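PDB 5L9G: periplasmic binding protein from Agrobacterium tumefaciens str. B6, which binds the opine mannopine in the periplasm, probably delivering it to an ABC transporter for uptake into the cell. Local coordinates for residues A[94-100]-A[263-267]; A[137-143]-A[221-225]; A[151-157]-A[200-206]. One frame throughout, in Å; residues are numbered along the deposited sequence.

Interaction 1 (A[94-100]-A[263-267])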
loop_
_atom_site.group_PDB
_atom_site.type_symbol
_atom_site.label_atom_id
_atom_site.label_comp_id
_atom_site.label_asym_id
_atom_site.label_seq_id
_atom_site.Cartn_x
_atom_site.Cartn_y
_atom_site.Cartn_z
ATOM N N GLU A 94 6.799 9.887 16.099
ATOM C CA GLU A 94 6.988 9.720 17.535
ATOM C C GLU A 94 7.462 8.286 17.756
ATOM O O GLU A 94 7.019 7.387 17.028
ATOM C CB GLU A 94 5.661 9.876 18.287
ATOM C CG GLU A 94 5.242 11.307 18.564
ATOM C CD GLU A 94 6.025 12.104 19.595
ATOM O OE1 GLU A 94 5.828 13.339 19.640
ATOM O OE2 GLU A 94 6.822 11.509 20.357
ATOM N N LYS A 95 8.332 8.061 18.760
ATOM C CA LYS A 95 8.743 6.701 19.117
ATOM C C LYS A 95 7.567 6.117 19.909
ATOM O O LYS A 95 7.005 6.808 20.768
ATOM C CB LYS A 95 10.037 6.694 19.967
ATOM C CG LYS A 95 11.261 6.209 19.202
ATOM C CD LYS A 95 11.957 7.357 18.480
ATOM C CE LYS A 95 13.073 6.905 17.574
ATOM N NZ LYS A 95 13.390 7.948 16.565
ATOM N N LEU A 96 7.143 4.898 19.580
ATOM C CA LEU A 96 6.003 4.276 20.258
ATOM C C LEU A 96 6.390 3.670 21.608
ATOM O O LEU A 96 7.558 3.314 21.804
ATOM C CB LEU A 96 5.346 3.219 19.345
ATOM C CG LEU A 96 4.755 3.754 18.028
ATOM C CD1 LEU A 96 4.290 2.626 17.139
ATOM C CD2 LEU A 96 3.579 4.700 18.276
ATOM N N ASP A 97 5.408 3.545 22.536
ATOM C CA ASP A 97 5.597 2.940 23.863
ATOM C C ASP A 97 6.157 1.511 23.698
ATOM O O ASP A 97 5.851 0.864 22.687
ATOM C CB ASP A 97 4.289 2.937 24.674
ATOM C CG ASP A 97 3.883 4.282 25.273
ATOM O OD1 ASP A 97 4.666 5.254 25.153
ATOM O OD2 ASP A 97 2.780 4.362 25.862
ATOM N N PRO A 98 7.017 1.037 24.632
ATOM C CA PRO A 98 7.686 -0.262 24.434
ATOM C C PRO A 98 6.816 -1.472 24.074
ATOM O O PRO A 98 7.130 -2.152 23.088
ATOM C CB PRO A 98 8.413 -0.490 25.760
ATOM C CG PRO A 98 8.672 0.864 26.284
ATOM C CD PRO A 98 7.518 1.711 25.852
ATOM N N ASP A 99 5.765 -1.770 24.862
ATOM C CA ASP A 99 4.968 -2.970 24.603
ATOM C C ASP A 99 3.586 -2.663 23.991
ATOM O O ASP A 99 2.587 -3.265 24.392
ATOM C CB ASP A 99 4.865 -3.842 25.881
ATOM C CG ASP A 99 6.176 -4.471 26.358
ATOM O OD1 ASP A 99 7.022 -4.825 25.499
ATOM O OD2 ASP A 99 6.333 -4.657 27.586
ATOM N N ILE A 100 3.547 -1.763 22.983
ATOM C CA ILE A 100 2.315 -1.358 22.279
ATOM C C ILE A 100 1.617 -2.593 21.639
ATOM O O ILE A 100 0.388 -2.669 21.622
ATOM C CB ILE A 100 2.565 -0.170 21.304
ATOM C CG1 ILE A 100 1.242 0.426 20.772
ATOM C CG2 ILE A 100 3.542 -0.523 20.173
ATOM C CD1 ILE A 100 1.233 1.938 20.611
ATOM N N ARG A 263 -1.041 13.064 21.658
ATOM C CA ARG A 263 -0.035 11.997 21.635
ATOM C C ARG A 263 -0.361 10.802 22.551
ATOM O O ARG A 263 -0.375 9.672 22.072
ATOM C CB ARG A 263 1.357 12.586 21.950
ATOM C CG ARG A 263 2.522 11.607 21.803
ATOM C CD ARG A 263 3.638 11.991 22.758
ATOM N NE ARG A 263 4.552 10.887 23.059
ATOM C CZ ARG A 263 4.314 9.918 23.941
ATOM N NH1 ARG A 263 5.216 8.969 24.152
ATOM N NH2 ARG A 263 3.163 9.879 24.603
ATOM N N ASP A 264 -0.654 11.055 23.847
ATOM C CA ASP A 264 -0.931 10.001 24.833
ATOM C C ASP A 264 -2.237 9.228 24.552
ATOM O O ASP A 264 -2.219 7.992 24.569
ATOM C CB ASP A 264 -0.880 10.573 26.257
ATOM C CG ASP A 264 0.318 11.483 26.448
ATOM O OD1 ASP A 264 1.452 10.965 26.524
ATOM O OD2 ASP A 264 0.135 12.719 26.390
ATOM N N ALA A 265 -3.341 9.933 24.228
ATOM C CA ALA A 265 -4.618 9.299 23.881
ATOM C C ALA A 265 -4.458 8.469 22.581
ATOM O O ALA A 265 -4.997 7.357 22.474
ATOM C CB ALA A 265 -5.698 10.357 23.702
ATOM N N ALA A 266 -3.680 9.000 21.614
ATOM C CA ALA A 266 -3.385 8.329 20.345
ATOM C C ALA A 266 -2.641 7.002 20.580
ATOM O O ALA A 266 -2.949 6.014 19.922
ATOM C CB ALA A 266 -2.570 9.240 19.441
ATOM N N MET A 267 -1.695 6.972 21.547
ATOM C CA MET A 267 -0.944 5.768 21.913
ATOM C C MET A 267 -1.908 4.665 22.410
ATOM O O MET A 267 -1.820 3.525 21.942
ATOM C CB MET A 267 0.142 6.103 22.963
ATOM C CG MET A 267 1.305 5.148 22.964
ATOM S SD MET A 267 2.450 5.356 21.569
ATOM C CE MET A 267 3.444 6.691 22.160
#
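Met267, on the first turn of helix 263-273, pushes its thioether between Leu96 and Ile100 of the loop 94-100 and has the largest share of this contact. Met267 SD touches Leu96 CD2 (3.5 Å) and Ile100 CD1 (3.8 Å), while the backbone N-H of Asp97 aims almost straight at the sulfur in a weak hydrogen bond (Asp97 N to Met267 SD 3.6 Å). Bends at chi2 (75°) and chi3 (82°) fold the methionine back on itself, which carries CE over one face of the Arg263 guanidinium, near its rim; Met267 CG lies 3.3 Å from Asp97 OD2. Arg263 also meets three acids. Its chain is extended from CG to NE and crosses Glu94 at about a right angle, with Arg263 NE 3.6 Å from Glu94 OE2 at the guanidinium edge and the two flat groups nearly perpendicular. Arg263 NH1 makes a long salt bridge to Asp97 OD1, and Arg263 NH2 a short one to Asp264 OD1 (2.8 Å), so that one arginine is shared among all three. Glu94 OE1 accepts the N-H of Gly259, its stronger polar partner. Leu96 and Met267 both also rest on Ile256 of strand 240-256. The arrangement is a salt-bridge network of Glu94, Asp97, Arg263 and Asp264 beside the apolar packing of Met267, Leu96 and Ile100, where a loop is packed against the start of a helix in a solute-binding protein.

Interaction 2 (A[137-143]-A[221-225]); sequences PKSMADF and DMIIT
Phe143 is the bump here, and the hollow it fills lies between Met222 and Ile224, alternate residues on the same side of strand 222-226. Its ring is clamped from both faces. Ile224 CG1 sits over one, 3.7 Å from the centroid and 18° off the normal, a CH-pi contact; Met222 SD covers the opposite face at 4.0 Å from the centroid, a Met-aromatic contact. The leading edge of the ring, at Phe143 CE2, slots down to the strand backbone itself and stops 3.6 Å from Ile223 N, which lies in the ring plane. With CG anti to the backbone N (chi1 -170°), the phenylalanine leans off helix 140-144 toward the strand and slides past Met222 running the other way. The flanks are closed by smaller pieces. Pro137 offers CG to the methionine methyl, 3.8 Å from Met222 CE, and on the far flank Met140 and Ile224 meet tip to tip, Met140 SD standing 3.8 Å from Ile224 CD1. Ser139 N-caps the helix by accepting the N-H of Asp142 at its OG, while Asp142 OD2 takes the N-H of Lys138 (Lys138 N to Asp142 OD2 2.9 Å) on its anti lone pair. Met140 and Ile224 also pack on Ala165 of helix 162-169, and Phe143 touches Leu155 of the adjacent strand. This is helix-on-sheet packing in the buried core of an alpha/beta lobe, as in other periplasmic binding proteins.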
loop_
_atom_site.group_PDB
_atom_site.type_symbol
_atom_site.label_atom_id
_atom_site.label_comp_id
_atom_site.label_asym_id
_atom_site.label_seq_id
_atom_site.Cartn_x
_atom_site.Cartn_y
_atom_site.Cartn_z
ATOM N N PRO A 137 -2.610 -9.097 -19.774
ATOM C CA PRO A 137 -1.218 -9.239 -19.292
ATOM C C PRO A 137 -1.179 -10.032 -17.979
ATOM O O PRO A 137 -1.938 -9.737 -17.047
ATOM C CB PRO A 137 -0.769 -7.791 -19.074
ATOM C CG PRO A 137 -2.057 -7.013 -18.821
ATOM C CD PRO A 137 -3.081 -7.694 -19.701
ATOM N N LYS A 138 -0.292 -11.020 -17.890
ATOM C CA LYS A 138 -0.235 -11.834 -16.673
ATOM C C LYS A 138 1.122 -11.762 -15.948
ATOM O O LYS A 138 1.405 -12.607 -15.100
ATOM C CB LYS A 138 -0.642 -13.280 -17.001
ATOM C CG LYS A 138 -2.124 -13.405 -17.398
ATOM C CD LYS A 138 -2.471 -14.771 -17.942
ATOM C CE LYS A 138 -3.908 -14.855 -18.407
ATOM N NZ LYS A 138 -4.861 -15.007 -17.278
ATOM N N SER A 139 1.961 -10.769 -16.304
ATOM C CA SER A 139 3.319 -10.566 -15.768
ATOM C C SER A 139 3.727 -9.127 -16.032
ATOM O O SER A 139 3.091 -8.452 -16.850
ATOM C CB SER A 139 4.318 -11.497 -16.474
ATOM O OG SER A 139 4.657 -11.036 -17.779
ATOM N N MET A 140 4.799 -8.642 -15.360
ATOM C CA MET A 140 5.273 -7.272 -15.613
ATOM C C MET A 140 5.852 -7.131 -17.021
ATOM O O MET A 140 5.695 -6.071 -17.628
ATOM C CB MET A 140 6.320 -6.832 -14.594
ATOM C CG MET A 140 5.737 -6.406 -13.304
ATOM S SD MET A 140 4.414 -5.166 -13.450
ATOM C CE MET A 140 3.797 -5.282 -11.809
ATOM N N ALA A 141 6.497 -8.191 -17.546
ATOM C CA ALA A 141 7.009 -8.171 -18.925
ATOM C C ALA A 141 5.812 -7.872 -19.860
ATOM O O ALA A 141 5.903 -6.967 -20.688
ATOM C CB ALA A 141 7.661 -9.514 -19.281
ATOM N N ASP A 142 4.666 -8.548 -19.640
ATOM C CA ASP A 142 3.433 -8.353 -20.424
ATOM C C ASP A 142 2.901 -6.935 -20.261
ATOM O O ASP A 142 2.520 -6.312 -21.249
ATOM C CB ASP A 142 2.337 -9.346 -19.998
ATOM C CG ASP A 142 2.487 -10.786 -20.428
ATOM O OD1 ASP A 142 3.348 -11.061 -21.297
ATOM O OD2 ASP A 142 1.672 -11.632 -19.964
ATOM N N PHE A 143 2.866 -6.426 -19.009
ATOM C CA PHE A 143 2.363 -5.078 -18.727
ATOM C C PHE A 143 3.153 -4.038 -19.545
ATOM O O PHE A 143 2.560 -3.104 -20.087
ATOM C CB PHE A 143 2.493 -4.771 -17.233
ATOM C CG PHE A 143 1.769 -3.508 -16.827
ATOM C CD1 PHE A 143 2.413 -2.269 -16.861
ATOM C CD2 PHE A 143 0.442 -3.553 -16.418
ATOM C CE1 PHE A 143 1.737 -1.096 -16.496
ATOM C CE2 PHE A 143 -0.227 -2.383 -16.028
ATOM C CZ PHE A 143 0.412 -1.164 -16.100
ATOM N N ASP A 221 -6.798 0.427 -19.904
ATOM C CA ASP A 221 -6.795 -0.954 -20.402
ATOM C C ASP A 221 -6.119 -1.885 -19.423
ATOM O O ASP A 221 -6.439 -3.063 -19.334
ATOM C CB ASP A 221 -6.194 -1.029 -21.809
ATOM C CG ASP A 221 -7.033 -0.251 -22.806
ATOM O OD1 ASP A 221 -8.275 -0.426 -22.806
ATOM O OD2 ASP A 221 -6.469 0.581 -23.523
ATOM N N MET A 222 -5.152 -1.353 -18.683
ATOM C CA MET A 222 -4.447 -2.126 -17.656
ATOM C C MET A 222 -3.908 -1.144 -16.640
ATOM O O MET A 222 -3.696 0.024 -16.969
ATOM C CB MET A 222 -3.346 -3.027 -18.236
ATOM C CG MET A 222 -2.281 -2.250 -19.012
ATOM S SD MET A 222 -1.033 -3.397 -19.652
ATOM C CE MET A 222 -1.850 -4.044 -21.152
ATOM N N ILE A 223 -3.700 -1.613 -15.403
ATOM C CA ILE A 223 -3.296 -0.729 -14.300
ATOM C C ILE A 223 -2.535 -1.525 -13.267
ATOM O O ILE A 223 -2.853 -2.693 -13.016
ATOM C CB ILE A 223 -4.572 -0.041 -13.666
ATOM C CG1 ILE A 223 -4.240 0.911 -12.501
ATOM C CG2 ILE A 223 -5.655 -1.078 -13.210
ATOM C CD1 ILE A 223 -5.448 1.770 -12.054
ATOM N N ILE A 224 -1.537 -0.883 -12.662
ATOM C CA ILE A 224 -0.876 -1.439 -11.493
ATOM C C ILE A 224 -1.442 -0.650 -10.319
ATOM O O ILE A 224 -1.230 0.568 -10.217
ATOM C CB ILE A 224 0.668 -1.393 -11.517
ATOM C CG1 ILE A 224 1.236 -2.178 -12.724
ATOM C CG2 ILE A 224 1.202 -1.967 -10.178
ATOM C CD1 ILE A 224 2.704 -1.845 -13.053
ATOM N N THR A 225 -2.185 -1.336 -9.449
ATOM C CA THR A 225 -2.748 -0.694 -8.249
ATOM C C THR A 225 -2.944 -1.766 -7.148
ATOM O O THR A 225 -2.523 -2.917 -7.297
ATOM C CB THR A 225 -4.007 0.178 -8.579
ATOM O OG1 THR A 225 -4.363 0.984 -7.442
ATOM C CG2 THR A 225 -5.209 -0.663 -9.036
#

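Interaction 3 (A[151-157]-A[200-206]); sequences GKRALWN and SVSVWWE
Trp156 and Trp205, side by side on parallel strands, lay their indoles together in an offset stack: the five-membered ring of Trp156 and the six-membered ring of Trp205 have centroids 4.2 Å apart and planes 15° from parallel. The two first torsions differ. Trp156 puts CG anti to its nitrogen (chi1 -164°), whereas in Trp205 CG stands between N and the carbonyl carbon (chi1 63°), folding the indole back across the neighbouring strand, its five-membered ring over Trp156 CA. NE1 of Trp205 gives its hydrogen to Ile224 O. On the other face of the sheet Trp204 lies alongside Leu155, with Trp204 CZ3 3.7 Å from Leu155 CB, and Val201 CG1 covers the centre of one of its faces. Arg153 NH2 donates to Gly151 O (2.9 Å) and also to Phe149 O. The ladder begins with Arg153 N to Ser200 O, 2.9 Å, and ends with Asn157 N to Trp205 O, 3.0 Å; between them a beta bulge shifts the register by one after Arg153, whose O receives Ser202 N. A water lies 2.6 Å from both Asn157 OD1 and Glu206 O, although its protons cannot be assigned with confidence, and weakly accepts from Trp156 NE1. Trp156 touches the bound mannopine. Strand 153-156 lies between strands 201-205 and 222-226; helix 208-216 covers the Val203 and Trp205 face, and helix 324-343 packs on Leu155 and Trp204.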
loop_
_atom_site.group_PDB
_atom_site.type_symbol
_atom_site.label_atom_id
_atom_site.label_comp_id
_atom_site.label_asym_id
_atom_site.label_seq_id
_atom_site.Cartn_x
_atom_site.Cartn_y
_atom_site.Cartn_z
ATOM N N GLY A 151 -2.449 -0.566 -25.636
ATOM C CA GLY A 151 -3.462 0.015 -24.770
ATOM C C GLY A 151 -2.964 1.004 -23.743
ATOM O O GLY A 151 -1.759 1.207 -23.563
ATOM N N LYS A 152 -3.923 1.644 -23.091
ATOM C CA LYS A 152 -3.707 2.666 -22.080
ATOM C C LYS A 152 -3.338 2.032 -20.747
ATOM O O LYS A 152 -4.102 1.234 -20.206
ATOM C CB LYS A 152 -4.963 3.536 -21.921
ATOM C CG LYS A 152 -5.351 4.341 -23.158
ATOM C CD LYS A 152 -6.671 5.075 -22.894
ATOM C CE LYS A 152 -7.295 5.638 -24.151
ATOM N NZ LYS A 152 -6.561 6.825 -24.668
ATOM N N ARG A 153 -2.158 2.395 -20.225
ATOM C CA ARG A 153 -1.656 1.970 -18.920
ATOM C C ARG A 153 -1.910 3.047 -17.857
ATOM O O ARG A 153 -1.903 4.237 -18.167
ATOM C CB ARG A 153 -0.135 1.756 -18.990
ATOM C CG ARG A 153 0.284 0.336 -19.443
ATOM C CD ARG A 153 0.546 0.248 -20.909
ATOM N NE ARG A 153 1.061 -1.074 -21.278
ATOM C CZ ARG A 153 0.687 -1.724 -22.373
ATOM N NH1 ARG A 153 1.160 -2.938 -22.621
ATOM N NH2 ARG A 153 -0.186 -1.178 -23.215
ATOM N N ALA A 154 -2.086 2.624 -16.591
ATOM C CA ALA A 154 -2.158 3.550 -15.476
ATOM C C ALA A 154 -1.226 3.053 -14.383
ATOM O O ALA A 154 -1.212 1.863 -14.059
ATOM C CB ALA A 154 -3.572 3.695 -14.961
ATOM N N LEU A 155 -0.397 3.959 -13.857
ATOM C CA LEU A 155 0.569 3.640 -12.810
ATOM C C LEU A 155 0.401 4.679 -11.716
ATOM O O LEU A 155 -0.173 5.734 -11.959
ATOM C CB LEU A 155 2.012 3.723 -13.347
ATOM C CG LEU A 155 2.565 2.541 -14.150
ATOM C CD1 LEU A 155 1.961 2.489 -15.507
ATOM C CD2 LEU A 155 4.094 2.706 -14.358
ATOM N N TRP A 156 0.898 4.378 -10.513
ATOM C CA TRP A 156 0.810 5.280 -9.365
ATOM C C TRP A 156 1.697 6.517 -9.599
ATOM O O TRP A 156 2.711 6.430 -10.303
ATOM C CB TRP A 156 1.316 4.536 -8.118
ATOM C CG TRP A 156 0.967 5.161 -6.788
ATOM C CD1 TRP A 156 0.001 6.100 -6.531
ATOM C CD2 TRP A 156 1.566 4.845 -5.528
ATOM N NE1 TRP A 156 -0.017 6.405 -5.188
ATOM C CE2 TRP A 156 0.912 5.623 -4.544
ATOM C CE3 TRP A 156 2.579 3.952 -5.127
ATOM C CZ2 TRP A 156 1.250 5.548 -3.186
ATOM C CZ3 TRP A 156 2.917 3.878 -3.784
ATOM C CH2 TRP A 156 2.275 4.689 -2.831
ATOM N N ASN A 157 1.346 7.666 -8.991
ATOM C CA ASN A 157 2.197 8.849 -9.126
ATOM C C ASN A 157 3.302 8.862 -8.043
ATOM O O ASN A 157 4.018 9.859 -7.902
ATOM C CB ASN A 157 1.373 10.163 -9.120
ATOM C CG ASN A 157 0.838 10.507 -7.765
ATOM O OD1 ASN A 157 0.616 9.621 -6.934
ATOM N ND2 ASN A 157 0.677 11.803 -7.497
ATOM N N SER A 200 2.722 5.450 -23.197
ATOM C CA SER A 200 1.523 4.609 -23.174
ATOM C C SER A 200 0.766 4.717 -21.853
ATOM O O SER A 200 -0.271 4.052 -21.687
ATOM C CB SER A 200 1.880 3.155 -23.467
ATOM O OG SER A 200 2.392 3.064 -24.785
ATOM N N VAL A 201 1.282 5.550 -20.913
ATOM C CA VAL A 201 0.644 5.760 -19.609
ATOM C C VAL A 201 -0.331 6.926 -19.744
ATOM O O VAL A 201 0.097 8.076 -19.821
ATOM C CB VAL A 201 1.653 5.952 -18.440
ATOM C CG1 VAL A 201 0.919 6.150 -17.107
ATOM C CG2 VAL A 201 2.631 4.773 -18.357
ATOM N N SER A 202 -1.642 6.625 -19.802
ATOM C CA SER A 202 -2.692 7.642 -19.952
ATOM C C SER A 202 -2.980 8.434 -18.683
ATOM O O SER A 202 -3.409 9.595 -18.767
ATOM C CB SER A 202 -3.978 7.014 -20.486
ATOM O OG SER A 202 -4.517 6.045 -19.600
ATOM N N VAL A 203 -2.780 7.813 -17.506
ATOM C CA VAL A 203 -3.078 8.455 -16.220
ATOM C C VAL A 203 -2.104 7.959 -15.160
ATOM O O VAL A 203 -1.836 6.751 -15.071
ATOM C CB VAL A 203 -4.573 8.240 -15.797
ATOM C CG1 VAL A 203 -4.982 6.809 -15.976
ATOM C CG2 VAL A 203 -4.869 8.737 -14.373
ATOM N N TRP A 204 -1.587 8.902 -14.349
ATOM C CA TRP A 204 -0.734 8.596 -13.207
ATOM C C TRP A 204 -1.693 8.787 -12.024
ATOM O O TRP A 204 -1.946 9.919 -11.581
ATOM C CB TRP A 204 0.486 9.538 -13.143
ATOM C CG TRP A 204 1.344 9.477 -14.369
ATOM C CD1 TRP A 204 1.310 10.333 -15.428
ATOM C CD2 TRP A 204 2.383 8.522 -14.656
ATOM N NE1 TRP A 204 2.234 9.950 -16.375
ATOM C CE2 TRP A 204 2.933 8.868 -15.910
ATOM C CE3 TRP A 204 2.881 7.384 -13.990
ATOM C CZ2 TRP A 204 3.966 8.129 -16.506
ATOM C CZ3 TRP A 204 3.919 6.664 -14.569
ATOM C CH2 TRP A 204 4.450 7.036 -15.815
ATOM N N TRP A 205 -2.339 7.677 -11.609
ATOM C CA TRP A 205 -3.365 7.736 -10.567
ATOM C C TRP A 205 -2.764 8.136 -9.226
ATOM O O TRP A 205 -1.617 7.793 -8.930
ATOM C CB TRP A 205 -4.200 6.448 -10.506
ATOM C CG TRP A 205 -3.415 5.225 -10.144
ATOM C CD1 TRP A 205 -2.873 4.311 -10.995
ATOM C CD2 TRP A 205 -3.120 4.770 -8.816
ATOM N NE1 TRP A 205 -2.227 3.321 -10.278
ATOM C CE2 TRP A 205 -2.354 3.589 -8.937
ATOM C CE3 TRP A 205 -3.431 5.252 -7.529
ATOM C CZ2 TRP A 205 -1.876 2.894 -7.826
ATOM C CZ3 TRP A 205 -2.969 4.548 -6.427
ATOM C CH2 TRP A 205 -2.190 3.393 -6.579
ATOM N N GLU A 206 -3.536 8.872 -8.428
ATOM C CA GLU A 206 -3.050 9.417 -7.155
ATOM C C GLU A 206 -3.617 8.755 -5.903
ATOM O O GLU A 206 -2.963 8.771 -4.863
ATOM C CB GLU A 206 -3.304 10.928 -7.115
ATOM C CG GLU A 206 -2.696 11.632 -8.318
ATOM C CD GLU A 206 -2.664 13.147 -8.253
ATOM O OE1 GLU A 206 -3.017 13.714 -7.193
ATOM O OE2 GLU A 206 -2.262 13.765 -9.263
HETATM O O HOH W 1 -0.497 9.551 -4.580
#

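How the interactions relate
Interactions 2 and 3 build one lobe together, their centres 11 Å apart and joined through neighbouring strands 153-156 and 222-226. Two probable hydrogen bonds stitch them: Phe143 O to Arg153 NE, and Asp221 OD2 to Lys152 N, each 2.8 Å. Interaction 1 belongs to the far side of the chain's centre, about 40 Å from interaction 2 and 38 Å from interaction 3, centre to centre. Both of those contacts fall within the chain between segments 94-100 and 263-267. Mannopine distinguishes the near pair: the Trp156 side chain of interaction 3 is about 4 Å from it, while the side chain of Ile223 in interaction 2 is about 11 Å from it.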